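Local atomic coordinates of AB hydrolase-1 domain-containing protein (Streptococcus mutans, PDB entry 4L9A), a protein that is an alpha/beta hydrolase that probably acts as a carboxylesterase, hydrolysing ester bonds. Residues F104-S118 with I127-L141. Residues are numbered along the deposited sequence; the frame is centred on the assembly and turned at random.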
ATOM      1  N   PHE A 104      12.182   4.220  -8.660  1.00 29.42           N
ATOM      2  CA  PHE A 104      13.218   4.300  -7.636  1.00 29.85           C
ATOM      3  C   PHE A 104      14.478   4.950  -8.219  1.00 38.44           C
ATOM      4  O   PHE A 104      15.071   5.831  -7.603  1.00 39.14           O
ATOM      5  CB  PHE A 104      13.578   2.919  -7.067  1.00 33.70           C
ATOM      6  CG  PHE A 104      12.700   2.473  -5.915  1.00 36.89           C
ATOM      7  CD1 PHE A 104      11.363   2.837  -5.854  1.00 34.52           C
ATOM      8  CD2 PHE A 104      13.226   1.696  -4.887  1.00 42.27           C
ATOM      9  CE1 PHE A 104      10.558   2.431  -4.796  1.00 32.52           C
ATOM     10  CE2 PHE A 104      12.428   1.290  -3.825  1.00 37.20           C
ATOM     11  CZ  PHE A 104      11.090   1.658  -3.782  1.00 36.90           C
ATOM     12  N   GLU A 105      14.885   4.499  -9.402  1.00 37.87           N
ATOM     13  CA  GLU A 105      16.125   4.988 -10.020  1.00 43.48           C
ATOM     14  C   GLU A 105      16.028   6.456 -10.435  1.00 39.46           C
ATOM     15  O   GLU A 105      17.040   7.127 -10.623  1.00 39.75           O
ATOM     16  CB  GLU A 105      16.515   4.131 -11.229  1.00 54.89           C
ATOM     17  CG  GLU A 105      16.738   2.660 -10.900  1.00 72.07           C
ATOM     18  CD  GLU A 105      17.702   2.452  -9.743  1.00 81.52           C
ATOM     19  OE1 GLU A 105      18.850   2.947  -9.830  1.00 86.31           O
ATOM     20  OE2 GLU A 105      17.306   1.799  -8.748  1.00 76.54           O
ATOM     21  N   HIS A 106      14.803   6.944 -10.575  1.00 41.09           N
ATOM     22  CA  HIS A 106      14.555   8.323 -10.965  1.00 38.92           C
ATOM     23  C   HIS A 106      14.929   9.312  -9.861  1.00 45.73           C
ATOM     24  O   HIS A 106      15.231  10.471 -10.144  1.00 45.31           O
ATOM     25  CB  HIS A 106      13.085   8.485 -11.346  1.00 32.10           C
ATOM     26  CG  HIS A 106      12.739   9.822 -11.930  1.00 39.36           C
ATOM     27  ND1 HIS A 106      13.113  10.200 -13.204  1.00 43.07           N
ATOM     28  CD2 HIS A 106      12.017  10.854 -11.428  1.00 37.73           C
ATOM     29  CE1 HIS A 106      12.647  11.412 -13.454  1.00 44.37           C
ATOM     30  NE2 HIS A 106      11.972  11.828 -12.397  1.00 38.69           N
ATOM     31  N   PHE A 107      14.919   8.858  -8.607  1.00 41.41           N
ATOM     32  CA  PHE A 107      15.210   9.748  -7.473  1.00 36.26           C
ATOM     33  C   PHE A 107      16.511   9.417  -6.743  1.00 44.30           C
ATOM     34  O   PHE A 107      17.099   8.358  -6.961  1.00 46.87           O
ATOM     35  CB  PHE A 107      14.046   9.769  -6.486  1.00 31.17           C
ATOM     36  CG  PHE A 107      12.769  10.287  -7.069  1.00 34.84           C
ATOM     37  CD1 PHE A 107      12.583  11.649  -7.257  1.00 42.83           C
ATOM     38  CD2 PHE A 107      11.752   9.421  -7.428  1.00 37.36           C
ATOM     39  CE1 PHE A 107      11.400  12.139  -7.796  1.00 40.92           C
ATOM     40  CE2 PHE A 107      10.567   9.901  -7.969  1.00 38.63           C
ATOM     41  CZ  PHE A 107      10.399  11.271  -8.161  1.00 36.14           C
ATOM     42  N   LYS A 108      16.940  10.323  -5.861  1.00 41.56           N
ATOM     43  CA  LYS A 108      18.294  10.278  -5.299  1.00 42.87           C
ATOM     44  C   LYS A 108      18.499   9.352  -4.090  1.00 45.20           C
ATOM     45  O   LYS A 108      19.618   8.907  -3.835  1.00 47.00           O
ATOM     46  CB  LYS A 108      18.785  11.695  -4.956  1.00 42.22           C
ATOM     47  CG  LYS A 108      18.989  12.604  -6.166  1.00 50.73           C
ATOM     48  CD  LYS A 108      19.305  14.035  -5.737  1.00 59.39           C
ATOM     49  CE  LYS A 108      20.011  14.813  -6.846  1.00 65.46           C
ATOM     50  NZ  LYS A 108      19.220  14.808  -8.107  1.00 62.51           N
ATOM     51  N   PHE A 109      17.435   9.074  -3.337  1.00 43.67           N
ATOM     52  CA  PHE A 109      17.585   8.307  -2.097  1.00 47.38           C
ATOM     53  C   PHE A 109      18.386   7.023  -2.307  1.00 38.62           C
ATOM     54  O   PHE A 109      18.248   6.360  -3.331  1.00 43.22           O
ATOM     55  CB  PHE A 109      16.226   8.010  -1.451  1.00 45.72           C
ATOM     56  CG  PHE A 109      15.359   7.058  -2.231  1.00 39.73           C
ATOM     57  CD1 PHE A 109      14.472   7.527  -3.189  1.00 35.75           C
ATOM     58  CD2 PHE A 109      15.395   5.693  -1.969  1.00 43.36           C
ATOM     59  CE1 PHE A 109      13.646   6.645  -3.892  1.00 34.15           C
ATOM     60  CE2 PHE A 109      14.579   4.805  -2.664  1.00 33.73           C
ATOM     61  CZ  PHE A 109      13.697   5.287  -3.633  1.00 36.01           C
ATOM     62  N   GLN A 110      19.242   6.688  -1.349  1.00 40.57           N
ATOM     63  CA  GLN A 110      20.046   5.478  -1.471  1.00 46.06           C
ATOM     64  C   GLN A 110      19.493   4.311  -0.634  1.00 47.89           C
ATOM     65  O   GLN A 110      19.749   3.146  -0.936  1.00 49.12           O
ATOM     66  CB  GLN A 110      21.517   5.754  -1.147  1.00 48.56           C
ATOM     67  CG  GLN A 110      22.264   6.425  -2.297  1.00 58.13           C
ATOM     68  CD  GLN A 110      22.022   5.719  -3.625  1.00 72.16           C
ATOM     69  OE1 GLN A 110      21.940   4.491  -3.680  1.00 83.04           O
ATOM     70  NE2 GLN A 110      21.884   6.495  -4.697  1.00 76.92           N
ATOM     71  N   SER A 111      18.737   4.633   0.408  1.00 44.92           N
ATOM     72  CA  SER A 111      18.064   3.601   1.205  1.00 45.07           C
ATOM     73  C   SER A 111      16.590   3.951   1.406  1.00 45.92           C
ATOM     74  O   SER A 111      16.188   5.115   1.262  1.00 40.48           O
ATOM     75  CB  SER A 111      18.762   3.419   2.548  1.00 48.17           C
ATOM     76  OG  SER A 111      18.738   4.629   3.282  1.00 51.41           O
ATOM     77  N   TYR A 112      15.776   2.949   1.728  1.00 39.97           N
ATOM     78  CA  TYR A 112      14.349   3.183   1.867  1.00 35.52           C
ATOM     79  C   TYR A 112      13.673   2.217   2.833  1.00 38.55           C
ATOM     80  O   TYR A 112      14.223   1.168   3.182  1.00 36.09           O
ATOM     81  CB  TYR A 112      13.675   3.068   0.502  1.00 28.90           C
ATOM     82  CG  TYR A 112      13.684   1.662  -0.049  1.00 33.12           C
ATOM     83  CD1 TYR A 112      14.833   1.126  -0.626  1.00 37.70           C
ATOM     84  CD2 TYR A 112      12.552   0.869   0.018  1.00 27.79           C
ATOM     85  CE1 TYR A 112      14.845  -0.169  -1.134  1.00 38.57           C
ATOM     86  CE2 TYR A 112      12.548  -0.429  -0.483  1.00 29.04           C
ATOM     87  CZ  TYR A 112      13.696  -0.943  -1.054  1.00 40.44           C
ATOM     88  OH  TYR A 112      13.687  -2.230  -1.553  1.00 37.86           O
ATOM     89  N   LEU A 113      12.478   2.600   3.264  1.00 38.85           N
ATOM     90  CA  LEU A 113      11.545   1.682   3.908  1.00 39.29           C
ATOM     91  C   LEU A 113      10.282   1.685   3.070  1.00 36.45           C
ATOM     92  O   LEU A 113       9.883   2.721   2.538  1.00 33.43           O
ATOM     93  CB  LEU A 113      11.221   2.120   5.335  1.00 37.03           C
ATOM     94  CG  LEU A 113      12.317   1.928   6.383  1.00 42.29           C
ATOM     95  CD1 LEU A 113      13.301   3.084   6.330  1.00 41.83           C
ATOM     96  CD2 LEU A 113      11.695   1.818   7.769  1.00 42.26           C
ATOM     97  N   LEU A 114       9.680   0.515   2.921  1.00 29.81           N
ATOM     98  CA  LEU A 114       8.414   0.385   2.220  1.00 25.36           C
ATOM     99  C   LEU A 114       7.283   0.381   3.235  1.00 27.55           C
ATOM    100  O   LEU A 114       7.355  -0.326   4.243  1.00 28.62           O
ATOM    101  CB  LEU A 114       8.386  -0.924   1.436  1.00 31.67           C
ATOM    102  CG  LEU A 114       8.830  -0.828  -0.019  1.00 36.50           C
ATOM    103  CD1 LEU A 114       9.137  -2.208  -0.598  1.00 32.12           C
ATOM    104  CD2 LEU A 114       7.762  -0.101  -0.825  1.00 36.90           C
ATOM    105  N   CYS A 115       6.243   1.166   2.970  1.00 23.90           N
ATOM    106  CA  CYS A 115       5.051   1.182   3.807  1.00 24.64           C
ATOM    107  C   CYS A 115       3.872   0.931   2.889  1.00 28.34           C
ATOM    108  O   CYS A 115       3.618   1.705   1.969  1.00 27.38           O
ATOM    109  CB  CYS A 115       4.898   2.534   4.522  1.00 26.71           C
ATOM    110  SG  CYS A 115       3.405   2.677   5.588  1.00 28.01           S
ATOM    111  N   VAL A 116       3.163  -0.169   3.106  1.00 22.18           N
ATOM    112  CA  VAL A 116       2.098  -0.533   2.179  1.00 17.09           C
ATOM    113  C   VAL A 116       0.831  -0.921   2.908  1.00 20.78           C
ATOM    114  O   VAL A 116       0.861  -1.336   4.086  1.00 25.56           O
ATOM    115  CB  VAL A 116       2.528  -1.702   1.254  1.00 25.44           C
ATOM    116  CG1 VAL A 116       3.922  -1.461   0.709  1.00 24.20           C
ATOM    117  CG2 VAL A 116       2.485  -3.049   2.024  1.00 21.13           C
ATOM    118  N   HIS A 117      -0.282  -0.789   2.197  1.00 19.85           N
ATOM    119  CA  HIS A 117      -1.560  -1.306   2.659  1.00 23.06           C
ATOM    120  C   HIS A 117      -2.000  -2.425   1.729  1.00 23.28           C
ATOM    121  O   HIS A 117      -1.845  -2.323   0.513  1.00 22.96           O
ATOM    122  CB  HIS A 117      -2.614  -0.191   2.668  1.00 18.68           C
ATOM    123  CG  HIS A 117      -3.962  -0.641   3.125  1.00 24.29           C
ATOM    124  ND1 HIS A 117      -5.099  -0.504   2.354  1.00 22.61           N
ATOM    125  CD2 HIS A 117      -4.361  -1.237   4.275  1.00 22.74           C
ATOM    126  CE1 HIS A 117      -6.137  -0.985   3.012  1.00 28.54           C
ATOM    127  NE2 HIS A 117      -5.716  -1.440   4.183  1.00 25.83           N
ATOM    128  N   SER A 118      -2.500  -3.517   2.303  1.00 20.71           N
ATOM    129  CA  SER A 118      -3.240  -4.494   1.526  1.00 18.66           C
ATOM    130  C   SER A 118      -2.449  -5.020   0.313  1.00 21.53           C
ATOM    131  O   SER A 118      -1.337  -5.529   0.459  1.00 26.28           O
ATOM    132  CB  SER A 118      -4.565  -3.851   1.081  1.00 27.99           C
ATOM    133  OG  SER A 118      -5.507  -4.813   0.667  1.00 28.71           O
ATOM    134  N   ILE A 127      10.013  -5.942  -4.795  1.00 31.46           N
ATOM    135  CA  ILE A 127      10.869  -4.761  -4.733  1.00 31.27           C
ATOM    136  C   ILE A 127      12.052  -4.955  -3.776  1.00 32.46           C
ATOM    137  O   ILE A 127      13.206  -4.710  -4.126  1.00 30.51           O
ATOM    138  CB  ILE A 127      10.045  -3.521  -4.310  1.00 32.29           C
ATOM    139  CG1 ILE A 127       8.975  -3.216  -5.362  1.00 27.47           C
ATOM    140  CG2 ILE A 127      10.953  -2.317  -4.083  1.00 24.01           C
ATOM    141  CD1 ILE A 127       7.896  -2.268  -4.889  1.00 30.08           C
HETATM  142  N   MSE A 128      11.769  -5.404  -2.562  1.00 33.58           N
HETATM  143  CA  MSE A 128      12.827  -5.574  -1.572  1.00 34.27           C
HETATM  144  C   MSE A 128      13.798  -6.675  -1.992  1.00 38.77           C
HETATM  145  O   MSE A 128      14.980  -6.624  -1.677  1.00 39.23           O
HETATM  146  CB  MSE A 128      12.234  -5.866  -0.191  1.00 34.84           C
HETATM  147  CG  MSE A 128      11.346  -4.742   0.334  1.00 37.01           C
HETATM  148 SE   MSE A 128      10.681  -5.086   2.170  1.00 45.98          SE
HETATM  149  CE  MSE A 128       9.264  -6.381   1.752  1.00 36.05           C
ATOM    150  N   ASN A 129      13.293  -7.665  -2.717  1.00 36.00           N
ATOM    151  CA  ASN A 129      14.125  -8.764  -3.195  1.00 41.86           C
ATOM    152  C   ASN A 129      14.965  -8.386  -4.425  1.00 43.20           C
ATOM    153  O   ASN A 129      16.001  -8.998  -4.685  1.00 46.32           O
ATOM    154  CB  ASN A 129      13.240  -9.993  -3.462  1.00 44.60           C
ATOM    155  CG  ASN A 129      14.015 -11.193  -3.966  1.00 52.65           C
ATOM    156  OD1 ASN A 129      14.809 -11.793  -3.237  1.00 54.35           O
ATOM    157  ND2 ASN A 129      13.763 -11.572  -5.213  1.00 57.70           N
ATOM    158  N   GLN A 130      14.546  -7.361  -5.170  1.00 44.04           N
ATOM    159  CA  GLN A 130      15.206  -7.049  -6.445  1.00 41.52           C
ATOM    160  C   GLN A 130      15.958  -5.716  -6.508  1.00 48.11           C
ATOM    161  O   GLN A 130      16.830  -5.542  -7.361  1.00 48.54           O
ATOM    162  CB  GLN A 130      14.198  -7.073  -7.595  1.00 45.11           C
ATOM    163  CG  GLN A 130      13.436  -8.365  -7.773  1.00 51.10           C
ATOM    164  CD  GLN A 130      12.441  -8.270  -8.907  1.00 55.60           C
ATOM    165  OE1 GLN A 130      12.689  -7.591  -9.912  1.00 53.11           O
ATOM    166  NE2 GLN A 130      11.299  -8.937  -8.753  1.00 55.68           N
ATOM    167  N   SER A 131      15.606  -4.773  -5.639  1.00 45.85           N
ATOM    168  CA  SER A 131      16.153  -3.416  -5.708  1.00 44.42           C
ATOM    169  C   SER A 131      17.611  -3.356  -5.291  1.00 50.23           C
ATOM    170  O   SER A 131      17.986  -3.917  -4.264  1.00 46.36           O
ATOM    171  CB  SER A 131      15.366  -2.486  -4.796  1.00 49.35           C
ATOM    172  OG  SER A 131      15.515  -2.886  -3.440  1.00 57.22           O
ATOM    173  N   SER A 132      18.432  -2.652  -6.062  1.00 51.50           N
ATOM    174  CA  SER A 132      19.832  -2.476  -5.678  1.00 57.17           C
ATOM    175  C   SER A 132      19.970  -1.432  -4.571  1.00 50.88           C
ATOM    176  O   SER A 132      20.990  -1.374  -3.897  1.00 51.29           O
ATOM    177  CB  SER A 132      20.698  -2.118  -6.886  1.00 62.82           C
ATOM    178  OG  SER A 132      19.975  -1.314  -7.800  1.00 62.61           O
ATOM    179  N   LYS A 133      18.941  -0.607  -4.388  1.00 48.00           N
ATOM    180  CA  LYS A 133      18.902   0.293  -3.234  1.00 47.14           C
ATOM    181  C   LYS A 133      18.610  -0.514  -1.983  1.00 52.12           C
ATOM    182  O   LYS A 133      17.956  -1.558  -2.054  1.00 48.75           O
ATOM    183  CB  LYS A 133      17.868   1.404  -3.429  1.00 42.33           C
ATOM    184  CG  LYS A 133      18.330   2.434  -4.473  1.00 44.74           C
ATOM    185  CD  LYS A 133      17.369   3.598  -4.655  1.00 43.85           C
ATOM    186  CE  LYS A 133      17.887   4.522  -5.766  1.00 49.05           C
ATOM    187  NZ  LYS A 133      17.283   5.881  -5.745  1.00 45.51           N
ATOM    188  N   ALA A 134      19.095  -0.033  -0.842  1.00 48.97           N
ATOM    189  CA  ALA A 134      19.015  -0.795   0.395  1.00 43.97           C
ATOM    190  C   ALA A 134      17.703  -0.582   1.129  1.00 50.53           C
ATOM    191  O   ALA A 134      17.353   0.540   1.496  1.00 42.75           O
ATOM    192  CB  ALA A 134      20.186  -0.463   1.312  1.00 43.98           C
ATOM    193  N   CYS A 135      16.992  -1.677   1.366  1.00 51.28           N
ATOM    194  CA  CYS A 135      15.770  -1.626   2.146  1.00 41.13           C
ATOM    195  C   CYS A 135      16.086  -1.725   3.633  1.00 38.99           C
ATOM    196  O   CYS A 135      16.742  -2.672   4.072  1.00 39.89           O
ATOM    197  CB  CYS A 135      14.841  -2.759   1.727  1.00 42.31           C
ATOM    198  SG  CYS A 135      13.249  -2.700   2.532  1.00 35.89           S
ATOM    199  N   LEU A 136      15.625  -0.753   4.410  1.00 37.87           N
ATOM    200  CA  LEU A 136      15.867  -0.762   5.856  1.00 34.39           C
ATOM    201  C   LEU A 136      14.711  -1.344   6.679  1.00 34.94           C
ATOM    202  O   LEU A 136      14.859  -1.582   7.878  1.00 42.66           O
ATOM    203  CB  LEU A 136      16.159   0.649   6.356  1.00 41.30           C
ATOM    204  CG  LEU A 136      17.359   1.324   5.697  1.00 50.23           C
ATOM    205  CD1 LEU A 136      17.466   2.766   6.149  1.00 54.30           C
ATOM    206  CD2 LEU A 136      18.629   0.562   6.014  1.00 54.05           C
ATOM    207  N   GLY A 137      13.562  -1.554   6.055  1.00 38.70           N
ATOM    208  CA  GLY A 137      12.406  -1.996   6.806  1.00 33.51           C
ATOM    209  C   GLY A 137      11.149  -2.096   5.975  1.00 36.16           C
ATOM    210  O   GLY A 137      10.988  -1.409   4.958  1.00 32.69           O
ATOM    211  N   PHE A 138      10.249  -2.962   6.420  1.00 26.84           N
ATOM    212  CA  PHE A 138       8.929  -3.087   5.819  1.00 29.49           C
ATOM    213  C   PHE A 138       7.882  -2.737   6.864  1.00 28.07           C
ATOM    214  O   PHE A 138       7.949  -3.219   7.989  1.00 27.07           O
ATOM    215  CB  PHE A 138       8.706  -4.512   5.310  1.00 29.13           C
ATOM    216  CG  PHE A 138       7.314  -4.757   4.787  1.00 28.52           C
ATOM    217  CD1 PHE A 138       6.930  -4.272   3.543  1.00 24.45           C
ATOM    218  CD2 PHE A 138       6.394  -5.482   5.540  1.00 27.99           C
ATOM    219  CE1 PHE A 138       5.648  -4.491   3.052  1.00 23.59           C
ATOM    220  CE2 PHE A 138       5.120  -5.702   5.066  1.00 24.33           C
ATOM    221  CZ  PHE A 138       4.737  -5.206   3.817  1.00 25.55           C
ATOM    222  N   ILE A 139       6.932  -1.884   6.494  1.00 27.98           N
ATOM    223  CA  ILE A 139       5.834  -1.515   7.377  1.00 28.63           C
ATOM    224  C   ILE A 139       4.540  -1.910   6.682  1.00 28.69           C
ATOM    225  O   ILE A 139       4.167  -1.333   5.662  1.00 27.09           O
ATOM    226  CB  ILE A 139       5.813  -0.000   7.672  1.00 24.55           C
ATOM    227  CG1 ILE A 139       7.206   0.503   8.084  1.00 30.02           C
ATOM    228  CG2 ILE A 139       4.771   0.322   8.724  1.00 29.47           C
ATOM    229  CD1 ILE A 139       7.754  -0.144   9.343  1.00 37.79           C
ATOM    230  N   GLY A 140       3.858  -2.922   7.193  1.00 23.19           N
ATOM    231  CA  GLY A 140       2.686  -3.395   6.481  1.00 23.19           C
ATOM    232  C   GLY A 140       1.409  -3.192   7.265  1.00 27.81           C
ATOM    233  O   GLY A 140       1.301  -3.614   8.414  1.00 30.66           O
ATOM    234  N   LEU A 141       0.447  -2.532   6.642  1.00 22.37           N
ATOM    235  CA  LEU A 141      -0.877  -2.400   7.215  1.00 20.29           C
ATOM    236  C   LEU A 141      -1.781  -3.429   6.543  1.00 24.27           C
ATOM    237  O   LEU A 141      -2.179  -3.251   5.395  1.00 25.59           O
ATOM    238  CB  LEU A 141      -1.416  -0.979   7.015  1.00 22.50           C
ATOM    239  CG  LEU A 141      -0.603   0.172   7.626  1.00 29.51           C
ATOM    240  CD1 LEU A 141      -0.020  -0.175   8.998  1.00 23.93           C
ATOM    241  CD2 LEU A 141       0.509   0.624   6.672  1.00 29.02           C
TER
HETATM  242  O   HOH W   1      19.274   6.342  -8.396  1.00 48.35           O
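The Tyr-112 ring is sandwiched: Cys-135 covers one face, its CA 3.9 Å from the ring centroid in a CH-pi contact, while CE2 of Phe-104 sits over the centre of the opposite face. At the ring's edge lies the carbonyl of Lys-133, and the phenol OH of Tyr-112 meets OG of Ser-131 in a 2.7 Å hydrogen bond. Phe-109 offers a face to Lys-133, whose NZ stands 4.0 Å from the ring centroid, a cation-pi contact. Extended beyond CG (chi2 and chi3 both -177°), the lysine sends its ammonium to the C-terminal end of helix 93-106 and the loop that follows. There NZ donates to Phe-109 O at 2.6 Å, in the carbonyl plane, and to Phe-107 O at 2.8 Å and Phe-104 O at 2.9 Å, both from above their planes. Backbone hydrogen bonds of the parallel pairing run from Gln-110 to Ser-118; an extra residue at Leu-136 shifts the register and leaves the buried Gly-137 N without a partner. Strand 111-117, helix 120-130 and strand 134-141 form a beta-alpha-beta crossover of the alpha/beta hydrolase fold. Ser-118, with positive phi (55°) in the strand-to-helix turn and OG weakly hydrogen-bonded to His-268, is consistent with the family's nucleophile elbow.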